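Local coordinates for HIT domain-containing protein (Sulfolobus tokodaii, PDB 2EO4), which probably binds and hydrolyses nucleotides as a zinc-binding member of the histidine triad family, perhaps with adenylylsulfatase activity, at residues L26-H35 with F114-Y125. Sequence-based numbering, arbitrary orientation.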
ATOM      1  N   LEU A  26       8.773 -14.198  -4.197  1.00 24.21           N
ATOM      2  CA  LEU A  26       9.925 -13.316  -4.358  1.00 22.89           C
ATOM      3  C   LEU A  26       9.859 -12.676  -5.737  1.00 22.29           C
ATOM      4  O   LEU A  26       9.508 -13.336  -6.720  1.00 22.92           O
ATOM      5  CB  LEU A  26      11.241 -14.098  -4.232  1.00 24.10           C
ATOM      6  CG  LEU A  26      11.626 -14.622  -2.847  1.00 24.26           C
ATOM      7  CD1 LEU A  26      12.921 -15.420  -2.942  1.00 23.46           C
ATOM      8  CD2 LEU A  26      11.792 -13.456  -1.890  1.00 25.38           C
ATOM      9  N   ASP A  27      10.179 -11.387  -5.806  1.00 22.08           N
ATOM     10  CA  ASP A  27      10.176 -10.675  -7.082  1.00 23.25           C
ATOM     11  C   ASP A  27      11.349 -11.222  -7.889  1.00 24.11           C
ATOM     12  O   ASP A  27      12.454 -11.371  -7.358  1.00 23.77           O
ATOM     13  CB  ASP A  27      10.357  -9.170  -6.845  1.00 24.52           C
ATOM     14  CG  ASP A  27      10.116  -8.345  -8.102  1.00 28.22           C
ATOM     15  OD1 ASP A  27      10.809  -8.571  -9.115  1.00 32.93           O
ATOM     16  OD2 ASP A  27       9.230  -7.467  -8.074  1.00 31.78           O
ATOM     17  N   LYS A  28      11.117 -11.535  -9.160  1.00 24.36           N
ATOM     18  CA  LYS A  28      12.183 -12.075 -10.003  1.00 24.77           C
ATOM     19  C   LYS A  28      13.277 -11.050 -10.319  1.00 25.86           C
ATOM     20  O   LYS A  28      14.436 -11.416 -10.498  1.00 25.96           O
ATOM     21  CB  LYS A  28      11.604 -12.629 -11.310  1.00 26.44           C
ATOM     22  CG  LYS A  28      12.656 -13.229 -12.246  1.00 25.59           C
ATOM     23  CD  LYS A  28      12.023 -13.847 -13.491  1.00 27.11           C
ATOM     24  CE  LYS A  28      13.091 -14.389 -14.433  1.00 27.09           C
ATOM     25  NZ  LYS A  28      12.517 -15.051 -15.641  1.00 30.28           N
ATOM     26  N   TYR A  29      12.909  -9.774 -10.390  1.00 24.95           N
ATOM     27  CA  TYR A  29      13.868  -8.703 -10.680  1.00 25.76           C
ATOM     28  C   TYR A  29      13.771  -7.709  -9.519  1.00 25.64           C
ATOM     29  O   TYR A  29      13.370  -6.558  -9.700  1.00 25.79           O
ATOM     30  CB  TYR A  29      13.488  -8.010 -11.993  1.00 26.50           C
ATOM     31  CG  TYR A  29      13.316  -8.954 -13.170  1.00 27.47           C
ATOM     32  CD1 TYR A  29      14.408  -9.356 -13.937  1.00 27.91           C
ATOM     33  CD2 TYR A  29      12.055  -9.437 -13.517  1.00 27.88           C
ATOM     34  CE1 TYR A  29      14.247 -10.216 -15.025  1.00 29.88           C
ATOM     35  CE2 TYR A  29      11.882 -10.295 -14.601  1.00 28.44           C
ATOM     36  CZ  TYR A  29      12.980 -10.677 -15.351  1.00 30.29           C
ATOM     37  OH  TYR A  29      12.804 -11.508 -16.437  1.00 31.87           O
ATOM     38  N   PRO A  30      14.165  -8.143  -8.313  1.00 25.96           N
ATOM     39  CA  PRO A  30      14.120  -7.335  -7.087  1.00 26.55           C
ATOM     40  C   PRO A  30      14.796  -5.973  -7.074  1.00 26.29           C
ATOM     41  O   PRO A  30      15.925  -5.816  -7.535  1.00 25.12           O
ATOM     42  CB  PRO A  30      14.716  -8.273  -6.040  1.00 25.18           C
ATOM     43  CG  PRO A  30      15.719  -9.033  -6.823  1.00 25.44           C
ATOM     44  CD  PRO A  30      14.958  -9.366  -8.089  1.00 25.46           C
ATOM     45  N   VAL A  31      14.083  -4.995  -6.525  1.00 26.65           N
ATOM     46  CA  VAL A  31      14.595  -3.636  -6.387  1.00 27.75           C
ATOM     47  C   VAL A  31      15.622  -3.655  -5.260  1.00 28.95           C
ATOM     48  O   VAL A  31      16.625  -2.941  -5.296  1.00 27.59           O
ATOM     49  CB  VAL A  31      13.459  -2.655  -6.025  1.00 29.11           C
ATOM     50  CG1 VAL A  31      14.036  -1.337  -5.526  1.00 32.02           C
ATOM     51  CG2 VAL A  31      12.580  -2.421  -7.240  1.00 30.94           C
ATOM     52  N   SER A  32      15.352  -4.475  -4.250  1.00 27.58           N
ATOM     53  CA  SER A  32      16.249  -4.612  -3.111  1.00 27.44           C
ATOM     54  C   SER A  32      16.181  -6.053  -2.623  1.00 27.76           C
ATOM     55  O   SER A  32      15.265  -6.801  -2.975  1.00 24.62           O
ATOM     56  CB  SER A  32      15.849  -3.656  -1.982  1.00 26.69           C
ATOM     57  OG  SER A  32      14.641  -4.064  -1.364  1.00 26.14           O
ATOM     58  N   LEU A  33      17.157  -6.441  -1.814  1.00 26.42           N
ATOM     59  CA  LEU A  33      17.219  -7.796  -1.291  1.00 27.65           C
ATOM     60  C   LEU A  33      15.971  -8.170  -0.489  1.00 26.82           C
ATOM     61  O   LEU A  33      15.629  -7.506   0.488  1.00 27.01           O
ATOM     62  CB  LEU A  33      18.467  -7.947  -0.415  1.00 29.98           C
ATOM     63  CG  LEU A  33      18.724  -9.339   0.156  1.00 32.49           C
ATOM     64  CD1 LEU A  33      20.042  -9.886  -0.388  1.00 34.58           C
ATOM     65  CD2 LEU A  33      18.762  -9.258   1.671  1.00 34.10           C
ATOM     66  N   GLY A  34      15.294  -9.234  -0.913  1.00 26.08           N
ATOM     67  CA  GLY A  34      14.098  -9.672  -0.212  1.00 24.99           C
ATOM     68  C   GLY A  34      12.794  -9.121  -0.772  1.00 24.51           C
ATOM     69  O   GLY A  34      11.724  -9.409  -0.238  1.00 23.61           O
ATOM     70  N   HIS A  35      12.886  -8.328  -1.839  1.00 22.04           N
ATOM     71  CA  HIS A  35      11.710  -7.741  -2.487  1.00 22.18           C
ATOM     72  C   HIS A  35      10.714  -8.868  -2.765  1.00 22.01           C
ATOM     73  O   HIS A  35      11.034  -9.842  -3.448  1.00 21.87           O
ATOM     74  CB  HIS A  35      12.145  -7.055  -3.792  1.00 23.14           C
ATOM     75  CG  HIS A  35      11.048  -6.329  -4.510  1.00 24.08           C
ATOM     76  ND1 HIS A  35      11.280  -5.588  -5.650  1.00 25.71           N
ATOM     77  CD2 HIS A  35       9.716  -6.249  -4.275  1.00 22.89           C
ATOM     78  CE1 HIS A  35      10.139  -5.086  -6.087  1.00 23.96           C
ATOM     79  NE2 HIS A  35       9.174  -5.472  -5.271  1.00 23.95           N
ATOM     80  N   PHE A 114      24.525  -8.670  -4.678  1.00 53.87           N
ATOM     81  CA  PHE A 114      23.146  -8.441  -5.084  1.00 50.59           C
ATOM     82  C   PHE A 114      23.162  -7.415  -6.209  1.00 50.13           C
ATOM     83  O   PHE A 114      23.823  -6.382  -6.105  1.00 50.37           O
ATOM     84  CB  PHE A 114      22.327  -7.903  -3.907  1.00 47.08           C
ATOM     85  CG  PHE A 114      20.901  -7.580  -4.258  1.00 42.00           C
ATOM     86  CD1 PHE A 114      19.962  -8.594  -4.424  1.00 40.48           C
ATOM     87  CD2 PHE A 114      20.501  -6.260  -4.448  1.00 41.42           C
ATOM     88  CE1 PHE A 114      18.645  -8.296  -4.779  1.00 38.14           C
ATOM     89  CE2 PHE A 114      19.187  -5.952  -4.804  1.00 39.11           C
ATOM     90  CZ  PHE A 114      18.259  -6.974  -4.970  1.00 37.74           C
ATOM     91  N   LYS A 115      22.439  -7.703  -7.285  1.00 49.41           N
ATOM     92  CA  LYS A 115      22.373  -6.795  -8.423  1.00 49.72           C
ATOM     93  C   LYS A 115      20.984  -6.169  -8.511  1.00 48.11           C
ATOM     94  O   LYS A 115      20.065  -6.755  -9.085  1.00 47.24           O
ATOM     95  CB  LYS A 115      22.693  -7.552  -9.714  1.00 52.28           C
ATOM     96  CG  LYS A 115      24.081  -8.184  -9.730  1.00 55.30           C
ATOM     97  CD  LYS A 115      24.325  -8.978 -11.008  1.00 58.35           C
ATOM     98  CE  LYS A 115      24.292  -8.087 -12.243  1.00 60.41           C
ATOM     99  NZ  LYS A 115      24.502  -8.861 -13.501  1.00 61.97           N
ATOM    100  N   PRO A 116      20.817  -4.964  -7.943  1.00 46.96           N
ATOM    101  CA  PRO A 116      19.547  -4.231  -7.935  1.00 46.46           C
ATOM    102  C   PRO A 116      18.823  -4.157  -9.279  1.00 45.90           C
ATOM    103  O   PRO A 116      19.436  -3.888 -10.313  1.00 44.10           O
ATOM    104  CB  PRO A 116      19.952  -2.851  -7.427  1.00 46.72           C
ATOM    105  CG  PRO A 116      21.049  -3.171  -6.472  1.00 47.04           C
ATOM    106  CD  PRO A 116      21.862  -4.193  -7.245  1.00 47.52           C
ATOM    107  N   ARG A 117      17.516  -4.409  -9.241  1.00 44.99           N
ATOM    108  CA  ARG A 117      16.649  -4.357 -10.416  1.00 46.39           C
ATOM    109  C   ARG A 117      16.912  -5.386 -11.512  1.00 45.19           C
ATOM    110  O   ARG A 117      16.329  -5.299 -12.593  1.00 47.37           O
ATOM    111  CB  ARG A 117      16.688  -2.949 -11.019  1.00 48.50           C
ATOM    112  CG  ARG A 117      16.163  -1.878 -10.078  1.00 52.74           C
ATOM    113  CD  ARG A 117      16.250  -0.489 -10.693  1.00 57.38           C
ATOM    114  NE  ARG A 117      15.706   0.527  -9.797  1.00 60.99           N
ATOM    115  CZ  ARG A 117      16.201   0.812  -8.597  1.00 63.28           C
ATOM    116  NH1 ARG A 117      17.262   0.158  -8.140  1.00 64.58           N
ATOM    117  NH2 ARG A 117      15.632   1.747  -7.848  1.00 64.10           N
ATOM    118  N   LYS A 118      17.771  -6.360 -11.241  1.00 42.36           N
ATOM    119  CA  LYS A 118      18.076  -7.389 -12.231  1.00 40.39           C
ATOM    120  C   LYS A 118      17.749  -8.780 -11.701  1.00 36.76           C
ATOM    121  O   LYS A 118      17.443  -8.946 -10.523  1.00 34.78           O
ATOM    122  CB  LYS A 118      19.556  -7.327 -12.613  1.00 42.90           C
ATOM    123  CG  LYS A 118      19.971  -6.033 -13.304  1.00 47.18           C
ATOM    124  CD  LYS A 118      21.460  -6.040 -13.629  1.00 51.32           C
ATOM    125  CE  LYS A 118      21.861  -4.815 -14.439  1.00 52.35           C
ATOM    126  NZ  LYS A 118      21.547  -3.544 -13.732  1.00 55.05           N
ATOM    127  N   GLU A 119      17.803  -9.775 -12.582  1.00 33.94           N
ATOM    128  CA  GLU A 119      17.544 -11.154 -12.180  1.00 32.72           C
ATOM    129  C   GLU A 119      18.780 -11.592 -11.404  1.00 33.01           C
ATOM    130  O   GLU A 119      19.903 -11.282 -11.801  1.00 31.60           O
ATOM    131  CB  GLU A 119      17.365 -12.044 -13.409  1.00 33.14           C
ATOM    132  CG  GLU A 119      16.863 -13.444 -13.103  1.00 35.26           C
ATOM    133  CD  GLU A 119      16.803 -14.323 -14.339  1.00 37.29           C
ATOM    134  OE1 GLU A 119      16.543 -13.788 -15.438  1.00 38.87           O
ATOM    135  OE2 GLU A 119      17.003 -15.548 -14.209  1.00 38.19           O
ATOM    136  N   GLN A 120      18.580 -12.301 -10.296  1.00 31.61           N
ATOM    137  CA  GLN A 120      19.699 -12.755  -9.478  1.00 31.77           C
ATOM    138  C   GLN A 120      20.071 -14.190  -9.821  1.00 32.78           C
ATOM    139  O   GLN A 120      19.401 -14.846 -10.618  1.00 30.98           O
ATOM    140  CB  GLN A 120      19.335 -12.687  -7.989  1.00 31.18           C
ATOM    141  CG  GLN A 120      18.750 -11.358  -7.538  1.00 31.04           C
ATOM    142  CD  GLN A 120      19.695 -10.197  -7.754  1.00 32.65           C
ATOM    143  OE1 GLN A 120      20.834 -10.208  -7.279  1.00 32.93           O
ATOM    144  NE2 GLN A 120      19.226  -9.180  -8.471  1.00 30.23           N
ATOM    145  N   GLU A 121      21.152 -14.675  -9.217  1.00 35.19           N
ATOM    146  CA  GLU A 121      21.582 -16.047  -9.440  1.00 37.96           C
ATOM    147  C   GLU A 121      20.637 -16.936  -8.641  1.00 37.89           C
ATOM    148  O   GLU A 121      20.042 -16.485  -7.663  1.00 36.81           O
ATOM    149  CB  GLU A 121      23.021 -16.239  -8.956  1.00 41.36           C
ATOM    150  CG  GLU A 121      24.037 -15.405  -9.720  1.00 46.43           C
ATOM    151  CD  GLU A 121      23.971 -15.643 -11.219  1.00 50.47           C
ATOM    152  OE1 GLU A 121      24.110 -16.810 -11.642  1.00 52.32           O
ATOM    153  OE2 GLU A 121      23.777 -14.665 -11.974  1.00 53.73           O
ATOM    154  N   LYS A 122      20.492 -18.189  -9.060  1.00 38.08           N
ATOM    155  CA  LYS A 122      19.604 -19.131  -8.387  1.00 39.29           C
ATOM    156  C   LYS A 122      19.773 -19.139  -6.869  1.00 38.93           C
ATOM    157  O   LYS A 122      18.791 -19.200  -6.127  1.00 38.67           O
ATOM    158  CB  LYS A 122      19.831 -20.547  -8.925  1.00 40.75           C
ATOM    159  CG  LYS A 122      18.946 -21.601  -8.272  1.00 44.70           C
ATOM    160  CD  LYS A 122      19.290 -23.007  -8.741  1.00 48.61           C
ATOM    161  CE  LYS A 122      19.084 -23.170 -10.239  1.00 51.16           C
ATOM    162  NZ  LYS A 122      19.434 -24.548 -10.694  1.00 54.65           N
ATOM    163  N   GLU A 123      21.019 -19.075  -6.416  1.00 38.47           N
ATOM    164  CA  GLU A 123      21.333 -19.091  -4.990  1.00 38.36           C
ATOM    165  C   GLU A 123      20.578 -18.036  -4.179  1.00 36.35           C
ATOM    166  O   GLU A 123      20.183 -18.286  -3.039  1.00 35.07           O
ATOM    167  CB  GLU A 123      22.840 -18.909  -4.793  1.00 42.63           C
ATOM    168  CG  GLU A 123      23.693 -20.071  -5.307  1.00 48.10           C
ATOM    169  CD  GLU A 123      23.473 -20.378  -6.782  1.00 51.02           C
ATOM    170  OE1 GLU A 123      23.589 -19.453  -7.616  1.00 50.38           O
ATOM    171  OE2 GLU A 123      23.191 -21.552  -7.107  1.00 53.84           O
ATOM    172  N   TYR A 124      20.385 -16.859  -4.767  1.00 33.27           N
ATOM    173  CA  TYR A 124      19.672 -15.772  -4.098  1.00 31.21           C
ATOM    174  C   TYR A 124      18.245 -16.170  -3.732  1.00 30.25           C
ATOM    175  O   TYR A 124      17.811 -15.996  -2.593  1.00 29.35           O
ATOM    176  CB  TYR A 124      19.623 -14.538  -5.006  1.00 29.44           C
ATOM    177  CG  TYR A 124      18.586 -13.507  -4.596  1.00 27.92           C
ATOM    178  CD1 TYR A 124      18.870 -12.541  -3.634  1.00 28.11           C
ATOM    179  CD2 TYR A 124      17.310 -13.519  -5.163  1.00 26.87           C
ATOM    180  CE1 TYR A 124      17.910 -11.606  -3.243  1.00 28.25           C
ATOM    181  CE2 TYR A 124      16.338 -12.591  -4.776  1.00 26.78           C
ATOM    182  CZ  TYR A 124      16.648 -11.639  -3.818  1.00 26.98           C
ATOM    183  OH  TYR A 124      15.698 -10.718  -3.438  1.00 28.23           O
ATOM    184  N   TYR A 125      17.515 -16.694  -4.712  1.00 29.37           N
ATOM    185  CA  TYR A 125      16.126 -17.095  -4.505  1.00 29.82           C
ATOM    186  C   TYR A 125      15.982 -18.232  -3.503  1.00 31.13           C
ATOM    187  O   TYR A 125      15.070 -18.230  -2.678  1.00 29.03           O
ATOM    188  CB  TYR A 125      15.497 -17.501  -5.838  1.00 29.05           C
ATOM    189  CG  TYR A 125      15.559 -16.408  -6.881  1.00 29.52           C
ATOM    190  CD1 TYR A 125      14.638 -15.359  -6.878  1.00 27.07           C
ATOM    191  CD2 TYR A 125      16.576 -16.390  -7.834  1.00 29.03           C
ATOM    192  CE1 TYR A 125      14.735 -14.315  -7.801  1.00 27.90           C
ATOM    193  CE2 TYR A 125      16.683 -15.355  -8.757  1.00 29.33           C
ATOM    194  CZ  TYR A 125      15.764 -14.321  -8.734  1.00 28.54           C
ATOM    195  OH  TYR A 125      15.890 -13.284  -9.631  1.00 28.70           O
TER
HETATM  196  O   HOH W   1      13.326 -11.006  -4.577  1.00 22.73           O
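Tyr124 pushes its hydroxyl into the Ser32–His35 type II turn, where the backbone N of Gly34 donates to Tyr124 OH at 3.0 Å, nearly straight (164°). The same oxygen donates to a water whose two O-H groups point to Asp27 O and His35 O; a phenol suits this place because it accepts and donates at once. Glycine suits the turn, since at its positive phi a CB would jam against the preceding carbonyl. Pro30 offers a compact apolar ring packed among Phe114, Tyr124 and Gln120, with Pro30 CG 3.6 Å from Phe114 CE1 at the ring edge. Phe114 CG, anti to its N (chi1 177°), carries the ring across so that one face, toward its rim, covers Leu33 N. Leu33 CD1 meets Tyr124 CE1 edge-on at 4.0 Å. Alongside, Tyr125 OH donates to Lys28 O (2.5 Å) while accepting from Gln120 N, and Arg117 N, in the Lys115–Lys118 type II turn, makes a bent bond (143°) to Pro30 O at 2.7 Å. Gln120, bent at chi2, braces that turn: OE1 accepts from Lys115 N on an in-plane lone pair, while NE2 donates to Lys115 O and Lys118 O from above their carbonyl planes.

Exposed Lys28, Tyr29, Arg117 and Glu119 suit the looser water side. Glu119 CB touches the Tyr29 ring; Lys28 NZ and Glu119 OE1, 4.2 Å apart, may attract weakly without a salt bridge.

Asp27's side chain lies about 6 Å from that of His96, the predicted nucleotidylated histidine, and His35 NE2 bonds His98 ND1, so the contact probably anchors an active-site loop. It joins the 22-26/36-40 connection to loop 114-121 and the first turn of helix 122-143, where Leu26 packs on Leu128 and Ile132, while Val31 and Ser32 lean on Ile100 of strand 97-102.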